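Local coordinates for protein serine protease inhibitor (Thermoanaerobacter tengcongensis, PDB 2PEF) that probably inhibits serine proteases as a thermophilic member of the serpin family, here captured in its latent state, at residues N47-E52 with A292-L297. Numbering follows the deposited sequence.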
ATOM      1  N   ASN A  47      -1.076 -18.620  -2.947  1.00 15.56           N
ATOM      2  CA  ASN A  47      -1.989 -19.765  -2.960  1.00 14.99           C
ATOM      3  C   ASN A  47      -1.870 -20.626  -4.210  1.00 15.05           C
ATOM      4  O   ASN A  47      -2.461 -21.706  -4.286  1.00 13.68           O
ATOM      5  CB  ASN A  47      -3.432 -19.300  -2.759  1.00 16.57           C
ATOM      6  CG  ASN A  47      -3.774 -19.114  -1.299  1.00 15.68           C
ATOM      7  OD1 ASN A  47      -4.050 -20.083  -0.589  1.00 16.84           O
ATOM      8  ND2 ASN A  47      -3.743 -17.872  -0.835  1.00 16.76           N
ATOM      9  N   GLY A  48      -1.107 -20.140  -5.183  1.00 15.40           N
ATOM     10  CA  GLY A  48      -0.810 -20.906  -6.388  1.00 14.92           C
ATOM     11  C   GLY A  48       0.568 -21.533  -6.339  1.00 15.99           C
ATOM     12  O   GLY A  48       0.933 -22.304  -7.225  1.00 15.76           O
ATOM     13  N   ALA A  49       1.335 -21.201  -5.304  1.00 15.96           N
ATOM     14  CA  ALA A  49       2.710 -21.681  -5.175  1.00 16.27           C
ATOM     15  C   ALA A  49       2.798 -23.000  -4.412  1.00 15.97           C
ATOM     16  O   ALA A  49       1.909 -23.336  -3.624  1.00 17.03           O
ATOM     17  CB  ALA A  49       3.577 -20.620  -4.517  1.00 16.61           C
ATOM     18  N   ASP A  50       3.872 -23.745  -4.663  1.00 16.71           N
ATOM     19  CA  ASP A  50       4.147 -24.994  -3.965  1.00 17.07           C
ATOM     20  C   ASP A  50       5.621 -25.032  -3.578  1.00 16.99           C
ATOM     21  O   ASP A  50       6.408 -24.190  -4.025  1.00 15.79           O
ATOM     22  CB  ASP A  50       3.802 -26.196  -4.856  1.00 17.39           C
ATOM     23  CG  ASP A  50       3.455 -27.451  -4.056  1.00 19.58           C
ATOM     24  OD1 ASP A  50       3.613 -27.454  -2.814  1.00 19.28           O
ATOM     25  OD2 ASP A  50       3.016 -28.444  -4.679  1.00 21.17           O
ATOM     26  N   ASN A  51       5.977 -26.006  -2.743  1.00 16.64           N
ATOM     27  CA  ASN A  51       7.363 -26.272  -2.361  1.00 17.21           C
ATOM     28  C   ASN A  51       8.121 -25.011  -1.934  1.00 17.15           C
ATOM     29  O   ASN A  51       7.599 -24.220  -1.144  1.00 17.58           O
ATOM     30  CB  ASN A  51       8.084 -27.032  -3.481  1.00 17.43           C
ATOM     31  CG  ASN A  51       7.369 -28.314  -3.863  1.00 17.10           C
ATOM     32  OD1 ASN A  51       7.155 -29.191  -3.027  1.00 18.03           O
ATOM     33  ND2 ASN A  51       6.989 -28.426  -5.131  1.00 17.96           N
ATOM     34  N   GLU A  52       9.322 -24.817  -2.476  1.00 17.05           N
ATOM     35  CA  GLU A  52      10.209 -23.722  -2.066  1.00 17.29           C
ATOM     36  C   GLU A  52       9.678 -22.340  -2.427  1.00 17.52           C
ATOM     37  O   GLU A  52       9.904 -21.382  -1.692  1.00 17.69           O
ATOM     38  CB  GLU A  52      11.613 -23.906  -2.649  1.00 17.22           C
ATOM     39  N   ALA A 292      10.751 -21.401 -10.322  1.00 20.00           N
ATOM     40  CA  ALA A 292       9.401 -21.089  -9.839  1.00 19.38           C
ATOM     41  C   ALA A 292       8.451 -22.273  -9.908  1.00 19.08           C
ATOM     42  O   ALA A 292       8.409 -22.997 -10.904  1.00 19.97           O
ATOM     43  CB  ALA A 292       8.811 -19.902 -10.587  1.00 19.48           C
ATOM     44  N   ASP A 293       7.694 -22.458  -8.832  1.00 18.52           N
ATOM     45  CA  ASP A 293       6.690 -23.505  -8.751  1.00 17.86           C
ATOM     46  C   ASP A 293       5.336 -22.885  -8.443  1.00 18.16           C
ATOM     47  O   ASP A 293       4.999 -22.639  -7.283  1.00 17.84           O
ATOM     48  CB  ASP A 293       7.068 -24.538  -7.682  1.00 18.52           C
ATOM     49  CG  ASP A 293       6.178 -25.772  -7.710  1.00 18.64           C
ATOM     50  OD1 ASP A 293       5.014 -25.682  -8.166  1.00 20.72           O
ATOM     51  OD2 ASP A 293       6.644 -26.840  -7.266  1.00 20.26           O
ATOM     52  N   PHE A 294       4.572 -22.618  -9.495  1.00 17.09           N
ATOM     53  CA  PHE A 294       3.205 -22.146  -9.344  1.00 17.79           C
ATOM     54  C   PHE A 294       2.211 -23.161  -9.903  1.00 17.75           C
ATOM     55  O   PHE A 294       1.213 -22.796 -10.529  1.00 17.40           O
ATOM     56  CB  PHE A 294       3.037 -20.767  -9.989  1.00 17.03           C
ATOM     57  CG  PHE A 294       3.656 -19.653  -9.193  1.00 17.32           C
ATOM     58  CD1 PHE A 294       4.869 -19.096  -9.582  1.00 15.73           C
ATOM     59  CD2 PHE A 294       3.034 -19.171  -8.041  1.00 19.21           C
ATOM     60  CE1 PHE A 294       5.452 -18.070  -8.849  1.00 15.51           C
ATOM     61  CE2 PHE A 294       3.613 -18.151  -7.295  1.00 17.79           C
ATOM     62  CZ  PHE A 294       4.822 -17.598  -7.699  1.00 17.91           C
ATOM     63  N   SER A 295       2.482 -24.437  -9.638  1.00 19.29           N
ATOM     64  CA  SER A 295       1.674 -25.542 -10.156  1.00 19.44           C
ATOM     65  C   SER A 295       0.252 -25.569  -9.592  1.00 19.77           C
ATOM     66  O   SER A 295      -0.664 -26.098 -10.234  1.00 20.58           O
ATOM     67  CB  SER A 295       2.375 -26.879  -9.898  1.00 19.43           C
ATOM     68  OG  SER A 295       2.694 -27.036  -8.526  1.00 21.55           O
ATOM     69  N   LYS A 296       0.073 -24.995  -8.403  1.00 19.84           N
ATOM     70  CA  LYS A 296      -1.240 -24.932  -7.755  1.00 19.73           C
ATOM     71  C   LYS A 296      -2.178 -23.878  -8.363  1.00 18.51           C
ATOM     72  O   LYS A 296      -3.383 -23.911  -8.112  1.00 16.98           O
ATOM     73  CB  LYS A 296      -1.098 -24.739  -6.238  1.00 19.61           C
ATOM     74  CG  LYS A 296      -0.570 -25.973  -5.503  1.00 22.07           C
ATOM     75  CD  LYS A 296      -0.443 -25.736  -4.000  1.00 22.06           C
ATOM     76  CE  LYS A 296       0.058 -26.989  -3.293  1.00 30.61           C
ATOM     77  NZ  LYS A 296       0.502 -26.726  -1.890  1.00 32.35           N
ATOM     78  N   LEU A 297      -1.629 -22.956  -9.156  1.00 18.34           N
ATOM     79  CA  LEU A 297      -2.444 -21.976  -9.898  1.00 18.63           C
ATOM     80  C   LEU A 297      -3.319 -22.642 -10.952  1.00 18.47           C
ATOM     81  O   LEU A 297      -4.457 -22.232 -11.179  1.00 17.91           O
ATOM     82  CB  LEU A 297      -1.561 -20.950 -10.618  1.00 18.84           C
ATOM     83  CG  LEU A 297      -0.876 -19.791  -9.901  1.00 19.26           C
ATOM     84  CD1 LEU A 297       0.025 -19.063 -10.880  1.00 19.70           C
ATOM     85  CD2 LEU A 297      -1.886 -18.830  -9.329  1.00 17.38           C
TER
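Asp293 meets Asn51 with its CG anti to the backbone N (chi1 -171°), while Asn51 holds CG beside its own backbone N (chi1 -56°), and these two torsions bring ND2 of Asn51 to 2.7 Å from OD2 of Asp293. The carboxylate oxygen lies nearly in the amide plane, whereas the amide arrives on the anti side of OD2, 33° out of the carboxylate plane. The other oxygen, OD1, closes an Asx turn: the backbone N of Ser295 approaches it almost head-on at 3.2 Å, and OG of Ser295 takes its syn lone pair at 2.7 Å. With both oxygens gripped, the carboxylate is fixed in rotation; an alanine at Asp293 would probably leave the Asn51 amide without this acceptor and the turn at Ser295 without its clasp. In this serpin the contact ties the connection between helices 35-46 and 51-62 to the loop before strand 298-300, and Thr53 OG1 accepts from the backbone N of Asp293. The backbones are joined by Asp50 N to Asp293 O at 3.1 Å, while Gly48 O receives weak bonds from the N atoms of Lys296 and Leu297. Extended beyond CG, the Lys296 chain crosses Asp50 at about a right angle and places NZ 3.3 Å from Asp50 OD1, a salt bridge whose hydrogen bond is weak. On the buried side, Ala49 CB packs 3.7 Å from Phe294 CE2, obliquely to the ring.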